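Local structure of methyltransferase (Streptococcus mutans, 2B78) at residues 10-13 with 14-18; 74-77 with 78-81; 253-257 with 258-262; 273-276 with 277-281; 334-338 with 339-343. The protein probably transfers a methyl group from S-adenosylmethionine to an RNA substrate, although neither the reaction nor its target has been established. All coordinates share one frame; numbering follows the deposited sequence.

Interaction 1: 10-13 with 14-18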
# COMPACT_ATOMS: atom_id res chain seq x y z
N ALA A 10 -11.29 3.59 24.76
CA ALA A 10 -11.01 4.65 23.80
C ALA A 10 -10.01 5.63 24.40
O ALA A 10 -9.10 6.10 23.73
CB ALA A 10 -12.30 5.37 23.42
N GLU A 11 -10.19 5.91 25.69
CA GLU A 11 -9.33 6.84 26.42
C GLU A 11 -7.86 6.41 26.48
O GLU A 11 -6.97 7.16 26.09
CB GLU A 11 -9.86 7.02 27.85
CG GLU A 11 -9.21 8.16 28.61
CD GLU A 11 -9.66 8.22 30.06
OE1 GLU A 11 -10.86 8.03 30.33
OE2 GLU A 11 -8.80 8.47 30.94
N LYS A 12 -7.60 5.20 26.98
CA LYS A 12 -6.23 4.73 27.09
C LYS A 12 -5.53 4.75 25.73
O LYS A 12 -4.35 5.09 25.64
CB LYS A 12 -6.18 3.32 27.70
CG LYS A 12 -6.91 2.24 26.90
CD LYS A 12 -7.10 0.96 27.71
CE LYS A 12 -6.00 -0.08 27.48
NZ LYS A 12 -4.65 0.28 28.00
N LYS A 13 -6.26 4.42 24.67
CA LYS A 13 -5.65 4.43 23.34
C LYS A 13 -5.28 5.85 22.95
O LYS A 13 -4.17 6.10 22.47
CB LYS A 13 -6.61 3.82 22.32
CG LYS A 13 -6.76 2.31 22.48
CD LYS A 13 -7.84 1.73 21.59
CE LYS A 13 -7.40 1.66 20.14
NZ LYS A 13 -8.40 0.94 19.30
N LEU A 14 -6.20 6.79 23.16
CA LEU A 14 -5.94 8.19 22.83
C LEU A 14 -4.71 8.67 23.58
O LEU A 14 -3.81 9.27 22.99
CB LEU A 14 -7.14 9.07 23.20
CG LEU A 14 -8.32 9.06 22.23
CD1 LEU A 14 -9.51 9.81 22.83
CD2 LEU A 14 -7.88 9.70 20.91
N LYS A 15 -4.66 8.39 24.88
CA LYS A 15 -3.52 8.81 25.69
C LYS A 15 -2.22 8.13 25.27
O LYS A 15 -1.14 8.67 25.48
CB LYS A 15 -3.79 8.57 27.18
CG LYS A 15 -4.93 9.41 27.74
CD LYS A 15 -5.02 9.34 29.27
CE LYS A 15 -5.36 7.95 29.78
NZ LYS A 15 -5.53 7.92 31.26
N ARG A 16 -2.33 6.94 24.68
CA ARG A 16 -1.15 6.18 24.24
C ARG A 16 -0.63 6.67 22.89
O ARG A 16 0.45 6.27 22.45
CB ARG A 16 -1.51 4.70 24.14
CG ARG A 16 -0.33 3.75 23.96
CD ARG A 16 -0.83 2.37 23.57
NE ARG A 16 -2.02 2.01 24.34
CZ ARG A 16 -3.11 1.46 23.82
NH1 ARG A 16 -3.17 1.19 22.52
NH2 ARG A 16 -4.14 1.18 24.60
N GLY A 17 -1.41 7.52 22.23
CA GLY A 17 -0.99 8.03 20.94
C GLY A 17 -1.66 7.40 19.73
O GLY A 17 -1.23 7.59 18.60
N VAL A 18 -2.73 6.64 19.96
CA VAL A 18 -3.44 6.02 18.85
C VAL A 18 -4.34 7.10 18.28
O VAL A 18 -5.15 7.69 19.00
CB VAL A 18 -4.27 4.81 19.32
CG1 VAL A 18 -5.04 4.21 18.16
CG2 VAL A 18 -3.35 3.76 19.93

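Interaction 2: 74-77 with 78-81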
# COMPACT_ATOMS: atom_id res chain seq x y z
N PHE A 74 -2.71 22.92 8.12
CA PHE A 74 -2.21 21.96 7.14
C PHE A 74 -0.83 22.33 6.63
O PHE A 74 -0.02 21.45 6.32
CB PHE A 74 -3.22 21.80 6.00
CG PHE A 74 -4.46 21.05 6.39
CD1 PHE A 74 -4.41 19.70 6.72
CD2 PHE A 74 -5.68 21.71 6.49
CE1 PHE A 74 -5.55 19.02 7.14
CE2 PHE A 74 -6.83 21.04 6.91
CZ PHE A 74 -6.76 19.69 7.24
N ILE A 75 -0.53 23.63 6.54
CA ILE A 75 0.80 24.05 6.09
C ILE A 75 1.82 23.49 7.08
O ILE A 75 2.87 22.96 6.68
CB ILE A 75 0.90 25.61 6.04
CG1 ILE A 75 0.11 26.13 4.84
CG2 ILE A 75 2.35 26.05 5.95
CD1 ILE A 75 -0.07 27.63 4.81
N LYS A 76 1.51 23.58 8.37
CA LYS A 76 2.39 23.07 9.42
C LYS A 76 2.57 21.56 9.26
O LYS A 76 3.68 21.05 9.34
CB LYS A 76 1.80 23.35 10.80
CG LYS A 76 1.57 24.82 11.13
CD LYS A 76 2.88 25.57 11.32
CE LYS A 76 2.63 26.98 11.84
NZ LYS A 76 3.91 27.74 12.01
N LEU A 77 1.47 20.85 9.06
CA LEU A 77 1.53 19.40 8.89
C LEU A 77 2.40 18.99 7.71
O LEU A 77 3.21 18.07 7.81
CB LEU A 77 0.13 18.80 8.72
CG LEU A 77 -0.71 18.64 9.99
CD1 LEU A 77 -2.05 18.03 9.63
CD2 LEU A 77 0.03 17.75 10.99
N PHE A 78 2.23 19.66 6.58
CA PHE A 78 3.01 19.31 5.40
C PHE A 78 4.48 19.73 5.52
O PHE A 78 5.35 19.08 4.95
CB PHE A 78 2.38 19.90 4.13
CG PHE A 78 1.02 19.32 3.81
CD1 PHE A 78 0.79 17.95 3.91
CD2 PHE A 78 -0.03 20.15 3.40
CE1 PHE A 78 -0.46 17.41 3.62
CE2 PHE A 78 -1.29 19.61 3.11
CZ PHE A 78 -1.50 18.24 3.22
N GLN A 79 4.76 20.80 6.26
CA GLN A 79 6.14 21.23 6.44
C GLN A 79 6.89 20.15 7.21
O GLN A 79 8.05 19.86 6.93
CB GLN A 79 6.21 22.55 7.22
CG GLN A 79 5.89 23.81 6.42
CD GLN A 79 5.83 25.06 7.29
OE1 GLN A 79 5.96 26.19 6.80
NE2 GLN A 79 5.61 24.87 8.59
N TRP A 80 6.21 19.53 8.18
CA TRP A 80 6.83 18.48 8.98
C TRP A 80 7.03 17.20 8.15
O TRP A 80 8.08 16.57 8.22
CB TRP A 80 5.97 18.14 10.21
CG TRP A 80 6.06 19.11 11.35
CD1 TRP A 80 5.12 20.03 11.72
CD2 TRP A 80 7.13 19.22 12.30
NE1 TRP A 80 5.54 20.71 12.85
CE2 TRP A 80 6.78 20.24 13.22
CE3 TRP A 80 8.36 18.57 12.46
CZ2 TRP A 80 7.60 20.61 14.29
CZ3 TRP A 80 9.19 18.94 13.53
CH2 TRP A 80 8.80 19.96 14.43
N SER A 81 6.02 16.83 7.38
CA SER A 81 6.12 15.62 6.57
C SER A 81 7.22 15.77 5.52
O SER A 81 7.92 14.82 5.19
CB SER A 81 4.77 15.31 5.91
OG SER A 81 4.36 16.35 5.04
O HOH W 1 5.63 23.09 10.86

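Interaction 3: 253-257 with 258-262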
# COMPACT_ATOMS: atom_id res chain seq x y z
N ALA A 253 4.82 -2.74 -20.77
CA ALA A 253 5.34 -1.39 -20.66
C ALA A 253 6.57 -1.27 -19.77
O ALA A 253 7.47 -0.49 -20.07
CB ALA A 253 4.26 -0.46 -20.16
N HIS A 254 6.62 -2.02 -18.68
CA HIS A 254 7.77 -1.98 -17.78
C HIS A 254 8.97 -2.65 -18.44
O HIS A 254 10.09 -2.13 -18.41
CB HIS A 254 7.46 -2.74 -16.48
CG HIS A 254 6.34 -2.15 -15.68
ND1 HIS A 254 5.47 -2.93 -14.95
CD2 HIS A 254 5.97 -0.87 -15.46
CE1 HIS A 254 4.61 -2.15 -14.31
NE2 HIS A 254 4.90 -0.89 -14.61
N PHE A 255 8.73 -3.82 -19.03
CA PHE A 255 9.80 -4.56 -19.68
C PHE A 255 10.40 -3.76 -20.82
O PHE A 255 11.62 -3.76 -21.00
CB PHE A 255 9.27 -5.91 -20.19
CG PHE A 255 9.17 -6.97 -19.12
CD1 PHE A 255 10.30 -7.69 -18.73
CD2 PHE A 255 7.96 -7.21 -18.47
CE1 PHE A 255 10.22 -8.66 -17.72
CE2 PHE A 255 7.87 -8.17 -17.45
CZ PHE A 255 9.00 -8.90 -17.08
N GLU A 256 9.55 -3.07 -21.57
CA GLU A 256 9.99 -2.25 -22.69
C GLU A 256 10.83 -1.06 -22.21
O GLU A 256 11.86 -0.73 -22.80
CB GLU A 256 8.76 -1.74 -23.46
CG GLU A 256 9.05 -0.73 -24.58
CD GLU A 256 9.97 -1.30 -25.66
OE1 GLU A 256 9.68 -2.41 -26.16
OE2 GLU A 256 10.96 -0.63 -26.01
N ALA A 257 10.39 -0.43 -21.12
CA ALA A 257 11.08 0.73 -20.56
C ALA A 257 12.49 0.38 -20.12
O ALA A 257 13.37 1.24 -20.09
CB ALA A 257 10.31 1.27 -19.37
N ASN A 258 12.70 -0.89 -19.77
CA ASN A 258 14.01 -1.35 -19.33
C ASN A 258 14.75 -2.12 -20.41
O ASN A 258 15.75 -2.79 -20.15
CB ASN A 258 13.85 -2.18 -18.06
CG ASN A 258 13.29 -1.37 -16.91
OD1 ASN A 258 12.15 -1.56 -16.49
ND2 ASN A 258 14.10 -0.45 -16.39
N HIS A 259 14.23 -2.03 -21.63
CA HIS A 259 14.80 -2.67 -22.81
C HIS A 259 15.14 -4.15 -22.59
O HIS A 259 16.19 -4.62 -23.01
CB HIS A 259 16.05 -1.91 -23.24
CG HIS A 259 15.87 -0.43 -23.26
ND1 HIS A 259 14.99 0.21 -24.10
CD2 HIS A 259 16.44 0.54 -22.50
CE1 HIS A 259 15.01 1.51 -23.86
NE2 HIS A 259 15.88 1.74 -22.89
N LEU A 260 14.23 -4.87 -21.94
CA LEU A 260 14.44 -6.29 -21.68
C LEU A 260 13.85 -7.18 -22.77
O LEU A 260 12.72 -6.97 -23.19
CB LEU A 260 13.81 -6.66 -20.33
CG LEU A 260 14.49 -6.14 -19.07
CD1 LEU A 260 13.51 -6.21 -17.90
CD2 LEU A 260 15.75 -6.94 -18.78
N ASP A 261 14.62 -8.15 -23.23
CA ASP A 261 14.11 -9.08 -24.24
C ASP A 261 13.23 -10.04 -23.46
O ASP A 261 13.61 -10.53 -22.40
CB ASP A 261 15.25 -9.84 -24.90
CG ASP A 261 14.74 -10.92 -25.84
OD1 ASP A 261 14.42 -12.02 -25.36
OD2 ASP A 261 14.65 -10.65 -27.05
N MET A 262 12.04 -10.33 -23.98
CA MET A 262 11.13 -11.20 -23.23
C MET A 262 11.02 -12.68 -23.60
O MET A 262 10.05 -13.34 -23.22
CB MET A 262 9.74 -10.54 -23.21
CG MET A 262 9.69 -9.29 -22.29
SD MET A 262 8.06 -8.60 -22.17
CE MET A 262 7.24 -9.77 -21.09

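Interaction 4: 273-276 with 277-281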
# COMPACT_ATOMS: atom_id res chain seq x y z
N PHE A 273 -6.28 -19.90 -9.35
CA PHE A 273 -6.52 -21.29 -9.01
C PHE A 273 -6.54 -22.13 -10.28
O PHE A 273 -6.11 -23.28 -10.28
CB PHE A 273 -7.83 -21.45 -8.24
CG PHE A 273 -7.73 -21.00 -6.81
CD1 PHE A 273 -6.95 -21.72 -5.90
CD2 PHE A 273 -8.37 -19.84 -6.39
CE1 PHE A 273 -6.80 -21.27 -4.58
CE2 PHE A 273 -8.23 -19.39 -5.06
CZ PHE A 273 -7.45 -20.11 -4.16
N ASP A 274 -7.03 -21.55 -11.38
CA ASP A 274 -7.04 -22.28 -12.64
C ASP A 274 -5.59 -22.48 -13.08
O ASP A 274 -5.26 -23.48 -13.73
CB ASP A 274 -7.82 -21.53 -13.73
CG ASP A 274 -9.33 -21.63 -13.55
OD1 ASP A 274 -9.81 -22.59 -12.90
OD2 ASP A 274 -10.05 -20.76 -14.07
N TYR A 275 -4.72 -21.53 -12.75
CA TYR A 275 -3.33 -21.67 -13.13
C TYR A 275 -2.65 -22.76 -12.30
O TYR A 275 -1.77 -23.46 -12.79
CB TYR A 275 -2.54 -20.36 -12.98
CG TYR A 275 -1.19 -20.47 -13.64
CD1 TYR A 275 -1.05 -20.40 -15.02
CD2 TYR A 275 -0.05 -20.76 -12.88
CE1 TYR A 275 0.18 -20.61 -15.65
CE2 TYR A 275 1.20 -20.97 -13.50
CZ TYR A 275 1.30 -20.90 -14.89
OH TYR A 275 2.51 -21.12 -15.51
N PHE A 276 -3.05 -22.89 -11.03
CA PHE A 276 -2.45 -23.92 -10.18
C PHE A 276 -2.73 -25.27 -10.81
O PHE A 276 -1.84 -26.12 -10.92
CB PHE A 276 -3.04 -23.87 -8.76
CG PHE A 276 -2.38 -22.85 -7.86
CD1 PHE A 276 -0.99 -22.76 -7.78
CD2 PHE A 276 -3.15 -22.02 -7.05
CE1 PHE A 276 -0.38 -21.86 -6.91
CE2 PHE A 276 -2.55 -21.12 -6.17
CZ PHE A 276 -1.17 -21.04 -6.10
N LYS A 277 -3.98 -25.47 -11.24
CA LYS A 277 -4.38 -26.72 -11.87
C LYS A 277 -3.67 -26.97 -13.21
O LYS A 277 -3.34 -28.11 -13.55
CB LYS A 277 -5.90 -26.71 -12.10
CG LYS A 277 -6.41 -27.98 -12.78
CD LYS A 277 -7.93 -27.99 -12.87
CE LYS A 277 -8.43 -29.31 -13.42
NZ LYS A 277 -9.92 -29.36 -13.49
N TYR A 278 -3.46 -25.91 -13.97
CA TYR A 278 -2.78 -25.98 -15.26
C TYR A 278 -1.34 -26.39 -15.04
O TYR A 278 -0.77 -27.21 -15.78
CB TYR A 278 -2.81 -24.60 -15.93
CG TYR A 278 -2.38 -24.60 -17.39
CD1 TYR A 278 -3.21 -25.12 -18.37
CD2 TYR A 278 -1.15 -24.08 -17.77
CE1 TYR A 278 -2.83 -25.12 -19.72
CE2 TYR A 278 -0.75 -24.08 -19.11
CZ TYR A 278 -1.60 -24.60 -20.08
OH TYR A 278 -1.22 -24.60 -21.41
N ALA A 279 -0.74 -25.82 -14.00
CA ALA A 279 0.65 -26.09 -13.66
C ALA A 279 0.84 -27.55 -13.24
O ALA A 279 1.83 -28.20 -13.61
CB ALA A 279 1.08 -25.16 -12.54
N ARG A 280 -0.10 -28.05 -12.45
CA ARG A 280 -0.04 -29.44 -12.01
C ARG A 280 -0.16 -30.35 -13.22
O ARG A 280 0.60 -31.31 -13.38
CB ARG A 280 -1.17 -29.74 -11.02
CG ARG A 280 -1.06 -29.00 -9.69
CD ARG A 280 -1.99 -29.61 -8.66
NE ARG A 280 -3.41 -29.38 -8.94
CZ ARG A 280 -4.08 -28.30 -8.55
NH1 ARG A 280 -3.47 -27.35 -7.85
NH2 ARG A 280 -5.38 -28.18 -8.83
N ARG A 281 -1.11 -30.02 -14.09
CA ARG A 281 -1.36 -30.79 -15.31
C ARG A 281 -0.16 -30.86 -16.25
O ARG A 281 0.12 -31.92 -16.84
CB ARG A 281 -2.56 -30.17 -16.05
CG ARG A 281 -2.81 -30.73 -17.45
CD ARG A 281 -4.00 -30.02 -18.10
NE ARG A 281 -5.23 -30.15 -17.31
CZ ARG A 281 -5.83 -29.15 -16.65
NH1 ARG A 281 -5.33 -27.91 -16.67
NH2 ARG A 281 -6.93 -29.40 -15.95
O HOH W 2 -6.21 -25.48 -8.44
O HOH W 3 -6.58 -25.06 -15.53

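Interaction 5: 334-338 with 339-343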
# COMPACT_ATOMS: atom_id res chain seq x y z
N ALA A 334 -5.09 -4.71 5.65
CA ALA A 334 -4.98 -3.95 6.90
C ALA A 334 -5.70 -4.63 8.06
O ALA A 334 -5.39 -4.38 9.24
CB ALA A 334 -5.54 -2.54 6.71
N ASN A 335 -6.66 -5.48 7.73
CA ASN A 335 -7.45 -6.21 8.71
C ASN A 335 -6.76 -7.45 9.26
O ASN A 335 -7.24 -8.05 10.21
CB ASN A 335 -8.80 -6.60 8.10
CG ASN A 335 -8.66 -7.10 6.67
OD1 ASN A 335 -8.34 -6.32 5.76
ND2 ASN A 335 -8.91 -8.39 6.46
N MET A 336 -5.63 -7.83 8.66
CA MET A 336 -4.89 -9.00 9.13
C MET A 336 -3.62 -8.62 9.89
O MET A 336 -2.83 -7.80 9.43
CB MET A 336 -4.50 -9.92 7.98
CG MET A 336 -5.46 -11.07 7.71
SD MET A 336 -4.57 -12.52 7.11
CE MET A 336 -4.91 -13.70 8.41
N THR A 337 -3.42 -9.22 11.06
CA THR A 337 -2.22 -8.94 11.83
C THR A 337 -1.09 -9.80 11.27
O THR A 337 -1.33 -10.73 10.48
CB THR A 337 -2.38 -9.28 13.33
OG1 THR A 337 -2.58 -10.69 13.48
CG2 THR A 337 -3.58 -8.54 13.92
N VAL A 338 0.13 -9.50 11.69
CA VAL A 338 1.29 -10.27 11.25
C VAL A 338 1.13 -11.72 11.70
O VAL A 338 1.42 -12.63 10.94
CB VAL A 338 2.59 -9.70 11.86
CG1 VAL A 338 3.72 -10.71 11.74
CG2 VAL A 338 2.96 -8.40 11.16
N SER A 339 0.66 -11.92 12.94
CA SER A 339 0.48 -13.27 13.46
C SER A 339 -0.64 -14.02 12.75
O SER A 339 -0.53 -15.22 12.49
CB SER A 339 0.24 -13.24 14.98
OG SER A 339 -0.89 -12.47 15.32
N GLN A 340 -1.73 -13.32 12.44
CA GLN A 340 -2.86 -13.94 11.73
C GLN A 340 -2.40 -14.40 10.35
O GLN A 340 -2.82 -15.46 9.86
CB GLN A 340 -3.99 -12.95 11.53
CG GLN A 340 -4.97 -12.86 12.67
CD GLN A 340 -6.09 -11.89 12.35
OE1 GLN A 340 -5.85 -10.69 12.15
NE2 GLN A 340 -7.32 -12.40 12.30
N PHE A 341 -1.56 -13.58 9.73
CA PHE A 341 -1.04 -13.88 8.40
C PHE A 341 -0.13 -15.09 8.49
O PHE A 341 -0.25 -16.03 7.71
CB PHE A 341 -0.27 -12.66 7.86
CG PHE A 341 0.19 -12.81 6.43
CD1 PHE A 341 -0.63 -13.40 5.48
CD2 PHE A 341 1.44 -12.33 6.04
CE1 PHE A 341 -0.21 -13.53 4.15
CE2 PHE A 341 1.87 -12.44 4.72
CZ PHE A 341 1.04 -13.05 3.77
N LYS A 342 0.78 -15.06 9.46
CA LYS A 342 1.71 -16.17 9.63
C LYS A 342 0.93 -17.47 9.85
O LYS A 342 1.36 -18.53 9.39
CB LYS A 342 2.63 -15.89 10.82
CG LYS A 342 3.88 -16.75 10.86
CD LYS A 342 4.85 -16.17 11.87
CE LYS A 342 6.18 -16.89 11.85
NZ LYS A 342 7.15 -16.24 12.77
N LYS A 343 -0.21 -17.38 10.54
CA LYS A 343 -1.04 -18.56 10.81
C LYS A 343 -1.66 -19.14 9.55
O LYS A 343 -1.87 -20.36 9.46
CB LYS A 343 -2.14 -18.21 11.82
CG LYS A 343 -1.66 -18.15 13.28
CD LYS A 343 -2.84 -18.04 14.24
CE LYS A 343 -2.39 -18.05 15.70
NZ LYS A 343 -1.56 -16.87 16.07
O HOH W 4 -8.67 -10.59 9.90
O HOH W 5 -3.58 -11.86 15.83

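Interaction 1: 10-13 with 14-18
Glu11 and Lys15 run side by side off the same flank of helix 8-16, pointing the same way, and meet through their charged ends. Glu11 holds CG anti to its backbone N (chi1 -169°) and stays extended from there, which carries the carboxylate along the helix surface toward the next turn. Lys15 bends at its third torsion and brings NZ to 3.3 Å from Glu11 OE2, a salt bridge whose hydrogen bond is weak. The aliphatic parts follow the same course, with Lys15 CE 4.0 Å from Glu11 CG.

A second parallel pair is less favourable: Lys12 and Arg16 also point the same way, and Lys12 NZ lies 3.6 Å from Arg16 NH2, near the guanidinium plane and at its edge. Two like charges are thus neighbours on an exposed face. Over one face of that guanidinium sits Lys13 CA, while Lys13 CG comes within 3.6 Å of Arg16 NH2, so methylene packing accompanies the charge. The amino end of Lys13 leaves this cluster for a salt bridge with Asp25.

Gly17, with positive phi, closes the helix in a Schellman motif within the PUA-like domain. Val18 N reaches back to Lys13 O at 2.9 Å, approaching from above the carbonyl plane. The turn also brings Val18 CB to 3.9 Å from Lys13 CB, the two side chains crossing at a slant. On the buried flank, Leu14 CG rests 3.4 Å from Ala10 O, and both residues pack on Tyr26; Leu14 also touches Leu46 of strand 45-54.

Interaction 2: 74-77 with 78-81
Phe74 and Phe78, one turn apart on the amphipathic helix 71-83, form the buried, tightly packed flank of this contact. The link between their side chains is modest, with Phe74 CB 4.1 Å from Phe78 CE2. A closer approach is made to the backbone: Phe78 CD2 lies 3.2 Å from Phe74 O, the same carbonyl that accepts the helical bond from Phe78 N. Each ring also meets other aromatic rings: Phe74 meets Phe107, and Phe78 meets Phe100 and Phe139, all edge-to-face. Ser81 continues the buried side. With chi1 at 61°, its hydroxyl turns back along the helix and donates to Phe78 O, so this buried group is satisfied by a carbonyl of the preceding turn.

The more open side carries Lys76, Gln79 and Trp80, with Ile75 at the boundary against helix 132-142. Ile75 CG2 is 3.7 Å from Gln79 OE1 where the two side chains cross, while Lys76 and Gln79 lie alongside one another with Lys76 CD 3.9 Å from Gln79 NE2. Methyl and methylene groups thus pack against an amide here, but Lys76 and Trp80 are exposed, unlike the aromatic pair on the buried flank.

Water enters here as well. One molecule accepts from Gln79 NE2 at 2.9 Å and donates to Lys76 O at 3.2 Å, tying the amide to a carbonyl that is already engaged by Trp80 N. The indole meets the same carbonyl obliquely, with Trp80 CD1 3.0 Å from Lys76 O.

Interaction 3: 253-257 with 258-262
Met262 lays its methyl group over one face of the Phe255 ring, the central side-chain contact at this helix end. Its CE is 4.0 Å from the ring centroid and only 20° off the normal, a CH-pi contact displaced toward the rim. The sulfur takes a more oblique position in a Met-aromatic contact and comes 3.6 Å from Phe255 CB. A bend at the last methionine torsion (chi3 75°) folds CE over the ring while SD remains near the ring's root. Leu260 adds an apolar touch from another direction, with its CD1 3.6 Å from Phe255 CD1 and its CB at the ring edge, in plane.

What brings these residues back to Phe255 is the way helix 247-257 ends. His259, with positive phi, is the C-prime residue of a Schellman motif. Leu260 N donates to Phe255 O at 3.0 Å and nearly straight (174°), and His259 N donates to Glu256 O at 2.9 Å from well above the carbonyl plane. The chain therefore turns aside from the helix axis and passes beside the last turn, and both Leu260 and Met262 direct their CB atoms toward it. The imidazole of His259 meanwhile has Ala257 O over one face, near its rim, 3.8 Å from NE2.

Farther out, His254 bonds through NE2 to Asn184 O, joining the helix to strand 181-185. Phe255 and Leu260 pack on Ala231 of helix 225-232, and the Phe255 ring also meets His265 at the start of strand 265-269, the outermost parallel strand of the methyltransferase sheet.

Interaction 4: 273-276 with 277-281
The Arg280 guanidinium spreads over the preceding helical turn, with Phe276 O and Lys277 CA both under one face, each offset toward the rim. Phe276 O lies 3.6 Å from the guanidinium plane and accepts from Arg280 N in the ordinary helical bond. Arg280 NH1 touches Phe276 CB at 3.6 Å and has its hydrogen-bond partner in Gln316 of helix 306-319. From the other nitrogen, Arg280 NH2 donates to a water at 2.9 Å, and that water donates to Phe273 O. At the Phe276 ring, Phe273 CD1 lies at the edge and in plane. The bend at the third arginine torsion (chi3 -70°) folds the group back over the helix.

Tyr275 points to a different side. Its ring meets Tyr278 CD2 through CE1 and Ala279 CB through CE2, both at 4.3 Å and both obliquely. The phenol reaches Tyr286 by a hydrogen bond, and the ring packs on strands 215-219 and 237-242. Helix 272-281 thus covers part of the sheet of the Rossmann-like methyltransferase fold. It begins at Val272, right after Asp271; both residues bind S-adenosyl-L-homocysteine, which is absent from this model. Asp271 OD2 accepts from Asp274 N, joining that binding residue to the first helical turn.

On the exposed side, a second water donates to Asp274 O at 2.7 Å and accepts a weak bond from Arg281 NH1, at the edge of that guanidinium.

Interaction 5: 334-338 with 339-343
Thr337 OG1 is approached by a backbone amide and a water where helix 338-349 begins. Gln340 N donates to it at 3.0 Å, with an N-H...O angle of 157°. The water lies 2.8 Å from Thr337 OG1 and equally near Ser339 OG, bridging the two hydroxyls. With chi1 at 64°, Thr337 sets its oxygen between the backbone N and the carbonyl carbon, facing the first turn.

The reciprocal bond ends on the glutamine side chain. Thr337 N donates to Gln340 OE1 at 3.0 Å and nearly straight, tilted 21° from the plane of the amide carbonyl. The threonine and glutamine side chains cross at about a right angle, so that each polar end reaches the backbone of the other residue. The amide nitrogen of Gln340 is used too: it donates weakly to another water, which in turn donates to Asn335 O.

Met336 is buried beside the cap. Its sulfur, SD, approaches Phe341 CD1 at 4.4 Å, oblique to the ring. Phe341 also meets Tyr310 edge-to-face and packs on strands 325-331 and 379-384, while Met336 touches helix 306-319.

Thr337 is thereby the N-cap, and Thr337 with Gln340 forms a capping box, the reciprocal side-chain-to-backbone exchange that starts many helices; here it starts the one following strand 325-331 in the methyltransferase domain.

Overall arrangement
All five contacts are local and follow one another along the chain without touching. Interaction 1 belongs to the N-terminal PUA-like domain and interaction 2 lies on helix 71-83, further along the chain; their centres are about 23 Å apart. Interactions 3, 4 and 5 share the methyltransferase domain, at the C-terminal end of helix 247-257, along helix 272-281 and at the start of helix 338-349, around one seven-stranded mixed sheet. There, interaction 4 lies about 27 Å, centre to centre, from both interactions 3 and 5, and adjoins residues binding S-adenosyl-L-homocysteine. Interactions 1 and 4, about 48 Å apart between centres, lie on opposite sides of the chain's centre, separating a probable RNA-binding module from the cofactor site.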